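Local coordinates for protein bacterial leucyl aminopeptidase (Legionella pneumophila, PDB 6ESL) that catalyses the zinc-dependent removal of N-terminal residues, probably leucine among them, from peptides, and contributes, redundantly with an acyltransferase, to nutrient acquisition during intracellular infection of amoebas, at residues B[246-251]-B[385-390]; B[297-302]-B[314-319]. All coordinates share one frame; numbering follows the deposited sequence.

Both contacts belong to the family M28 peptidase part of the chain. Segment 246-251, leading into and along strand 248-253 of the mixed sheet, is met by the last helix, 373-391, so interaction 1 closes a loop of 133 intervening residues. Within that loop strand 297-300 leads into helix 306-320, which folds back on it and closes the short loop of interaction 2. The two contacts are therefore nested and do not cross. Their centres lie about 17 Å apart and both reach the same mixed sheet, and their helices touch: Glu-389 OE2 and Tyr-319 OH are 2.6 Å apart, a probable hydrogen bond, while Phe-386 packs on Leu-315 and Ala-385 on Tyr-319.

Interaction 1. Residues B[246-251]-B[385-390]; sequences RPIYFI and AFAIEL
Ile-248 meets Ala-387 where the two segments come nearest, with 6.9 Å between their CA atoms. Both side chains leave the backbone toward the other segment, and the single methyl of Ala-387 faces the fork of the isoleucine: its CB lies 4.5 Å from Ile-248 CG2 and equally far from Ile-248 CD1. CG2 stands anti to the backbone N while CG1 is anti to the carbonyl carbon (chi1 -66°), which spreads the two methyls over the alanine. The Phe-250 ring approaches more loosely, with its CZ 4.9 Å from Ala-387 CB. The small alanine probably helps the helix sit this near the strand, and this patch between Ile-248 and Ala-387 is apolar.

Arg-246 works differently. Its chain runs extended from CG to NE and passes the carbonyl end of Leu-390, CD lying 3.3 Å from Leu-390 O. That oxygen sits at the edge of the guanidinium, near its plane. A water joins the two groups, donating to Leu-390 O at 2.6 Å and accepting a weak bond from Arg-246 NE. The chain ends three residues beyond Leu-390, so no later residue can supply the usual i+4 amide to its carbonyl, and the water serves it instead. The positive group beside the helix's C-terminal end should be favourable. The same NE also forms a salt bridge with the terminal carboxylate of Glu-393, and NH1 is hydrogen-bonded to Pro-202 O.

On the helix itself, Leu-390 CD1 lies over one face of the Phe-386 ring, offset toward the rim, 3.5 Å above its plane. Phe-386 and Leu-390 also reach helix 306-320. A C-terminal helix packed against the central mixed sheet in this way is characteristic of the alpha/beta zinc exopeptidase fold of family M28.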
loop_
_atom_site.group_PDB
_atom_site.type_symbol
_atom_site.label_atom_id
_atom_site.label_comp_id
_atom_site.label_asym_id
_atom_site.label_seq_id
_atom_site.Cartn_x
_atom_site.Cartn_y
_atom_site.Cartn_z
ATOM N N ARG B 246 0.458 -23.577 11.512
ATOM C CA ARG B 246 -0.028 -23.596 10.105
ATOM C C ARG B 246 0.939 -24.404 9.271
ATOM O O ARG B 246 2.129 -24.423 9.570
ATOM C CB ARG B 246 -0.149 -22.155 9.490
ATOM C CG ARG B 246 -1.057 -21.207 10.229
ATOM C CD ARG B 246 -0.935 -19.824 9.680
ATOM N NE ARG B 246 -1.884 -18.943 10.351
ATOM C CZ ARG B 246 -3.206 -18.888 10.118
ATOM N NH1 ARG B 246 -3.810 -19.690 9.254
ATOM N NH2 ARG B 246 -3.970 -18.073 10.788
ATOM N N PRO B 247 0.439 -25.075 8.218
ATOM C CA PRO B 247 1.395 -25.680 7.282
ATOM C C PRO B 247 2.162 -24.559 6.522
ATOM O O PRO B 247 1.618 -23.456 6.265
ATOM C CB PRO B 247 0.513 -26.462 6.333
ATOM C CG PRO B 247 -0.827 -25.823 6.419
ATOM C CD PRO B 247 -0.953 -25.118 7.719
ATOM N N ILE B 248 3.405 -24.878 6.181
ATOM C CA ILE B 248 4.281 -24.003 5.451
ATOM C C ILE B 248 4.612 -24.629 4.088
ATOM O O ILE B 248 5.285 -25.691 4.029
ATOM C CB ILE B 248 5.579 -23.740 6.228
ATOM C CG1 ILE B 248 5.290 -22.958 7.511
ATOM C CG2 ILE B 248 6.555 -22.942 5.390
ATOM C CD1 ILE B 248 6.448 -23.072 8.510
ATOM N N TYR B 249 4.260 -23.948 2.995
ATOM C CA TYR B 249 4.643 -24.543 1.715
ATOM C C TYR B 249 5.842 -23.808 1.106
ATOM O O TYR B 249 5.864 -22.606 1.022
ATOM C CB TYR B 249 3.463 -24.603 0.717
ATOM C CG TYR B 249 2.304 -25.547 1.022
ATOM C CD1 TYR B 249 1.252 -25.141 1.770
ATOM C CD2 TYR B 249 2.246 -26.850 0.431
ATOM C CE1 TYR B 249 0.154 -25.997 2.023
ATOM C CE2 TYR B 249 1.186 -27.710 0.656
ATOM C CZ TYR B 249 0.135 -27.275 1.441
ATOM O OH TYR B 249 -0.959 -28.055 1.635
ATOM N N PHE B 250 6.776 -24.562 0.616
ATOM C CA PHE B 250 7.774 -24.092 -0.295
ATOM C C PHE B 250 7.523 -24.586 -1.705
ATOM O O PHE B 250 7.434 -25.750 -1.932
ATOM C CB PHE B 250 9.226 -24.379 0.159
ATOM C CG PHE B 250 9.625 -23.613 1.378
ATOM C CD1 PHE B 250 9.320 -24.140 2.658
ATOM C CD2 PHE B 250 10.356 -22.400 1.303
ATOM C CE1 PHE B 250 9.712 -23.428 3.815
ATOM C CE2 PHE B 250 10.755 -21.698 2.437
ATOM C CZ PHE B 250 10.417 -22.197 3.684
ATOM N N ILE B 251 7.414 -23.652 -2.677
ATOM C CA ILE B 251 6.983 -24.022 -3.996
ATOM C C ILE B 251 7.930 -23.476 -5.032
ATOM O O ILE B 251 8.201 -22.282 -5.021
ATOM C CB ILE B 251 5.528 -23.510 -4.251
ATOM C CG1 ILE B 251 4.620 -23.951 -3.115
ATOM C CG2 ILE B 251 5.028 -24.039 -5.607
ATOM C CD1 ILE B 251 3.122 -23.824 -3.316
ATOM N N ALA B 385 11.893 -15.275 8.020
ATOM C CA ALA B 385 11.156 -14.453 8.991
ATOM C C ALA B 385 9.649 -14.460 8.700
ATOM O O ALA B 385 8.843 -14.552 9.630
ATOM C CB ALA B 385 11.707 -13.047 8.998
ATOM N N PHE B 386 9.256 -14.342 7.436
ATOM C CA PHE B 386 7.897 -14.452 7.009
ATOM C C PHE B 386 7.264 -15.799 7.417
ATOM O O PHE B 386 6.194 -15.849 7.993
ATOM C CB PHE B 386 7.902 -14.320 5.450
ATOM C CG PHE B 386 6.570 -14.286 4.791
ATOM C CD1 PHE B 386 5.919 -13.053 4.600
ATOM C CD2 PHE B 386 5.982 -15.435 4.267
ATOM C CE1 PHE B 386 4.673 -12.985 3.943
ATOM C CE2 PHE B 386 4.739 -15.369 3.610
ATOM C CZ PHE B 386 4.089 -14.143 3.467
ATOM N N ALA B 387 7.985 -16.887 7.177
ATOM C CA ALA B 387 7.477 -18.216 7.552
ATOM C C ALA B 387 7.248 -18.299 9.056
ATOM O O ALA B 387 6.112 -18.595 9.514
ATOM C CB ALA B 387 8.451 -19.306 7.130
ATOM N N ILE B 388 8.283 -17.990 9.813
ATOM C CA ILE B 388 8.195 -18.195 11.263
ATOM C C ILE B 388 7.154 -17.259 11.876
ATOM O O ILE B 388 6.325 -17.712 12.648
ATOM C CB ILE B 388 9.582 -18.095 11.939
ATOM C CG1 ILE B 388 10.474 -19.272 11.534
ATOM C CG2 ILE B 388 9.443 -17.995 13.446
ATOM C CD1 ILE B 388 11.929 -19.078 11.845
ATOM N N GLU B 389 7.135 -15.975 11.531
ATOM C CA GLU B 389 6.123 -15.096 12.102
ATOM C C GLU B 389 4.702 -15.530 11.783
ATOM O O GLU B 389 3.867 -15.556 12.681
ATOM C CB GLU B 389 6.257 -13.624 11.639
ATOM C CG GLU B 389 7.424 -12.902 12.306
ATOM C CD GLU B 389 7.118 -12.474 13.766
ATOM O OE1 GLU B 389 5.899 -12.488 14.142
ATOM O OE2 GLU B 389 8.114 -12.160 14.515
ATOM N N LEU B 390 4.416 -15.834 10.507
ATOM C CA LEU B 390 3.028 -16.042 10.126
ATOM C C LEU B 390 2.529 -17.474 10.455
ATOM O O LEU B 390 1.343 -17.679 10.734
ATOM C CB LEU B 390 2.831 -15.707 8.660
ATOM C CG LEU B 390 3.104 -14.214 8.313
ATOM C CD1 LEU B 390 2.908 -13.968 6.848
ATOM C CD2 LEU B 390 2.229 -13.278 9.103
HETATM O O HOH W 1 -0.549 -15.886 10.450
#

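Interaction 2. Residues B[297-302]-B[314-319]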
loop_
_atom_site.group_PDB
_atom_site.type_symbol
_atom_site.label_atom_id
_atom_site.label_comp_id
_atom_site.label_asym_id
_atom_site.label_seq_id
_atom_site.Cartn_x
_atom_site.Cartn_y
_atom_site.Cartn_z
ATOM N N MET B 297 15.919 -3.110 -0.361
ATOM C CA MET B 297 15.047 -4.126 -0.891
ATOM C C MET B 297 13.730 -3.458 -1.289
ATOM O O MET B 297 13.294 -2.555 -0.650
ATOM C CB MET B 297 14.839 -5.277 0.146
ATOM C CG MET B 297 16.171 -6.004 0.461
ATOM S SD MET B 297 16.048 -7.032 1.977
ATOM C CE MET B 297 15.263 -8.422 1.233
ATOM N N TRP B 298 13.122 -3.938 -2.362
ATOM C CA TRP B 298 11.999 -3.288 -3.036
ATOM C C TRP B 298 10.723 -4.089 -2.826
ATOM O O TRP B 298 10.712 -5.281 -3.029
ATOM C CB TRP B 298 12.338 -3.113 -4.521
ATOM C CG TRP B 298 13.418 -2.129 -4.716
ATOM C CD1 TRP B 298 14.801 -2.392 -4.656
ATOM C CD2 TRP B 298 13.306 -0.726 -5.035
ATOM N NE1 TRP B 298 15.490 -1.236 -4.896
ATOM C CE2 TRP B 298 14.613 -0.218 -5.172
ATOM C CE3 TRP B 298 12.239 0.124 -5.304
ATOM C CZ2 TRP B 298 14.875 1.090 -5.463
ATOM C CZ3 TRP B 298 12.524 1.468 -5.666
ATOM C CH2 TRP B 298 13.814 1.913 -5.746
ATOM N N VAL B 299 9.634 -3.420 -2.455
ATOM C CA VAL B 299 8.354 -4.041 -2.306
ATOM C C VAL B 299 7.525 -3.594 -3.481
ATOM O O VAL B 299 7.329 -2.343 -3.691
ATOM C CB VAL B 299 7.723 -3.659 -0.926
ATOM C CG1 VAL B 299 6.308 -4.186 -0.756
ATOM C CG2 VAL B 299 8.522 -4.277 0.204
ATOM N N PHE B 300 7.004 -4.557 -4.246
ATOM C CA PHE B 300 6.202 -4.300 -5.414
ATOM C C PHE B 300 4.728 -4.104 -5.038
ATOM O O PHE B 300 4.154 -4.834 -4.295
ATOM C CB PHE B 300 6.417 -5.292 -6.557
ATOM C CG PHE B 300 7.639 -4.971 -7.323
ATOM C CD1 PHE B 300 8.904 -5.085 -6.709
ATOM C CD2 PHE B 300 7.586 -4.285 -8.518
ATOM C CE1 PHE B 300 10.087 -4.624 -7.338
ATOM C CE2 PHE B 300 8.768 -3.814 -9.164
ATOM C CZ PHE B 300 10.011 -4.059 -8.609
ATOM N N THR B 301 4.214 -2.962 -5.476
ATOM C CA THR B 301 2.861 -2.541 -5.156
ATOM C C THR B 301 1.756 -2.880 -6.161
ATOM O O THR B 301 0.582 -2.629 -5.881
ATOM C CB THR B 301 2.854 -1.036 -4.836
ATOM O OG1 THR B 301 3.171 -0.299 -6.021
ATOM C CG2 THR B 301 3.902 -0.730 -3.771
ATOM N N ASP B 302 2.112 -3.441 -7.317
ATOM C CA ASP B 302 1.088 -3.824 -8.300
ATOM C C ASP B 302 0.894 -5.359 -8.204
ATOM O O ASP B 302 1.868 -6.117 -8.088
ATOM C CB ASP B 302 1.237 -3.237 -9.685
ATOM C CG ASP B 302 2.401 -3.777 -10.410
ATOM O OD1 ASP B 302 3.275 -4.388 -9.763
ATOM O OD2 ASP B 302 2.439 -3.578 -11.637
ATOM N N LYS B 314 7.905 -3.894 7.074
ATOM C CA LYS B 314 8.246 -3.987 8.500
ATOM C C LYS B 314 9.206 -5.109 8.835
ATOM O O LYS B 314 10.143 -4.915 9.584
ATOM C CB LYS B 314 6.979 -4.188 9.336
ATOM C CG LYS B 314 6.250 -2.877 9.570
ATOM C CD LYS B 314 4.821 -3.092 10.051
ATOM C CE LYS B 314 4.782 -3.345 11.566
ATOM N NZ LYS B 314 3.349 -3.675 11.821
ATOM N N LEU B 315 8.987 -6.283 8.228
ATOM C CA LEU B 315 9.888 -7.394 8.415
ATOM C C LEU B 315 11.247 -7.025 7.916
ATOM O O LEU B 315 12.236 -7.386 8.568
ATOM C CB LEU B 315 9.433 -8.678 7.701
ATOM C CG LEU B 315 8.186 -9.383 8.195
ATOM C CD1 LEU B 315 7.817 -10.485 7.229
ATOM C CD2 LEU B 315 8.421 -9.945 9.624
ATOM N N ILE B 316 11.326 -6.336 6.757
ATOM C CA ILE B 316 12.632 -5.939 6.231
ATOM C C ILE B 316 13.319 -5.006 7.261
ATOM O O ILE B 316 14.474 -5.203 7.643
ATOM C CB ILE B 316 12.542 -5.269 4.837
ATOM C CG1 ILE B 316 12.137 -6.302 3.765
ATOM C CG2 ILE B 316 13.860 -4.675 4.473
ATOM C CD1 ILE B 316 11.504 -5.739 2.500
ATOM N N ASP B 317 12.590 -3.974 7.691
ATOM C CA ASP B 317 13.199 -2.976 8.549
ATOM C C ASP B 317 13.628 -3.573 9.926
ATOM O O ASP B 317 14.780 -3.393 10.361
ATOM C CB ASP B 317 12.257 -1.801 8.735
ATOM C CG ASP B 317 12.836 -0.768 9.676
ATOM O OD1 ASP B 317 13.863 -0.167 9.318
ATOM O OD2 ASP B 317 12.354 -0.630 10.799
ATOM N N HIS B 318 12.721 -4.319 10.544
ATOM C CA HIS B 318 12.938 -4.946 11.838
ATOM C C HIS B 318 13.995 -6.029 11.844
ATOM O O HIS B 318 14.849 -6.092 12.761
ATOM C CB HIS B 318 11.632 -5.562 12.403
ATOM C CG HIS B 318 11.683 -5.819 13.884
ATOM N ND1 HIS B 318 10.965 -5.061 14.782
ATOM C CD2 HIS B 318 12.408 -6.696 14.630
ATOM C CE1 HIS B 318 11.211 -5.475 16.006
ATOM N NE2 HIS B 318 12.059 -6.489 15.944
ATOM N N TYR B 319 13.973 -6.916 10.857
ATOM C CA TYR B 319 14.888 -8.081 10.913
ATOM C C TYR B 319 16.053 -8.005 9.979
ATOM O O TYR B 319 16.991 -8.658 10.228
ATOM C CB TYR B 319 14.137 -9.384 10.596
ATOM C CG TYR B 319 13.164 -9.826 11.661
ATOM C CD1 TYR B 319 13.632 -10.215 12.965
ATOM C CD2 TYR B 319 11.791 -9.890 11.407
ATOM C CE1 TYR B 319 12.729 -10.636 13.936
ATOM C CE2 TYR B 319 10.915 -10.357 12.399
ATOM C CZ TYR B 319 11.398 -10.720 13.645
ATOM O OH TYR B 319 10.506 -11.172 14.602
#
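Segments 297-302 and 314-319 run roughly antiparallel, on strand 297-300 and helix 306-320, the first two elements of a beta-alpha-beta unit whose second strand, 324-327, lies parallel to the first. The backbones are nearest at Met-297 and Ile-316, whose CA atoms are 7.7 Å apart; Ile-316 is also the first residue of a wider, pi-type turn (316-319). Ile-316 supplies the whole helix side of the contact, its CB directed toward the strand, and Met-297 and Val-299, two residues apart, both turn toward it. With chi1 at -63° and an extended chi2 (165°), Met-297 brings SD to 4.1 Å from the CG2 branch of Ile-316; the bend at chi3 turns only its methyl. The other branch of the isoleucine reaches deeper, its CD1 lying 4.1 Å from Met-297 CB. Val-324 of the second strand and Leu-382 of helix 373-391 also touch Ile-316, so the side chain is buried between sheet and helices. Farther out, Lys-314 makes a salt bridge with Asp-325 of the second subunit, and Asp-302 a hydrogen bond with Ser-106 of that subunit. Val-299 and Ile-316 lie alongside one another, pointing opposite ways, with Val-299 CG2 4.0 Å from Ile-316 CD1.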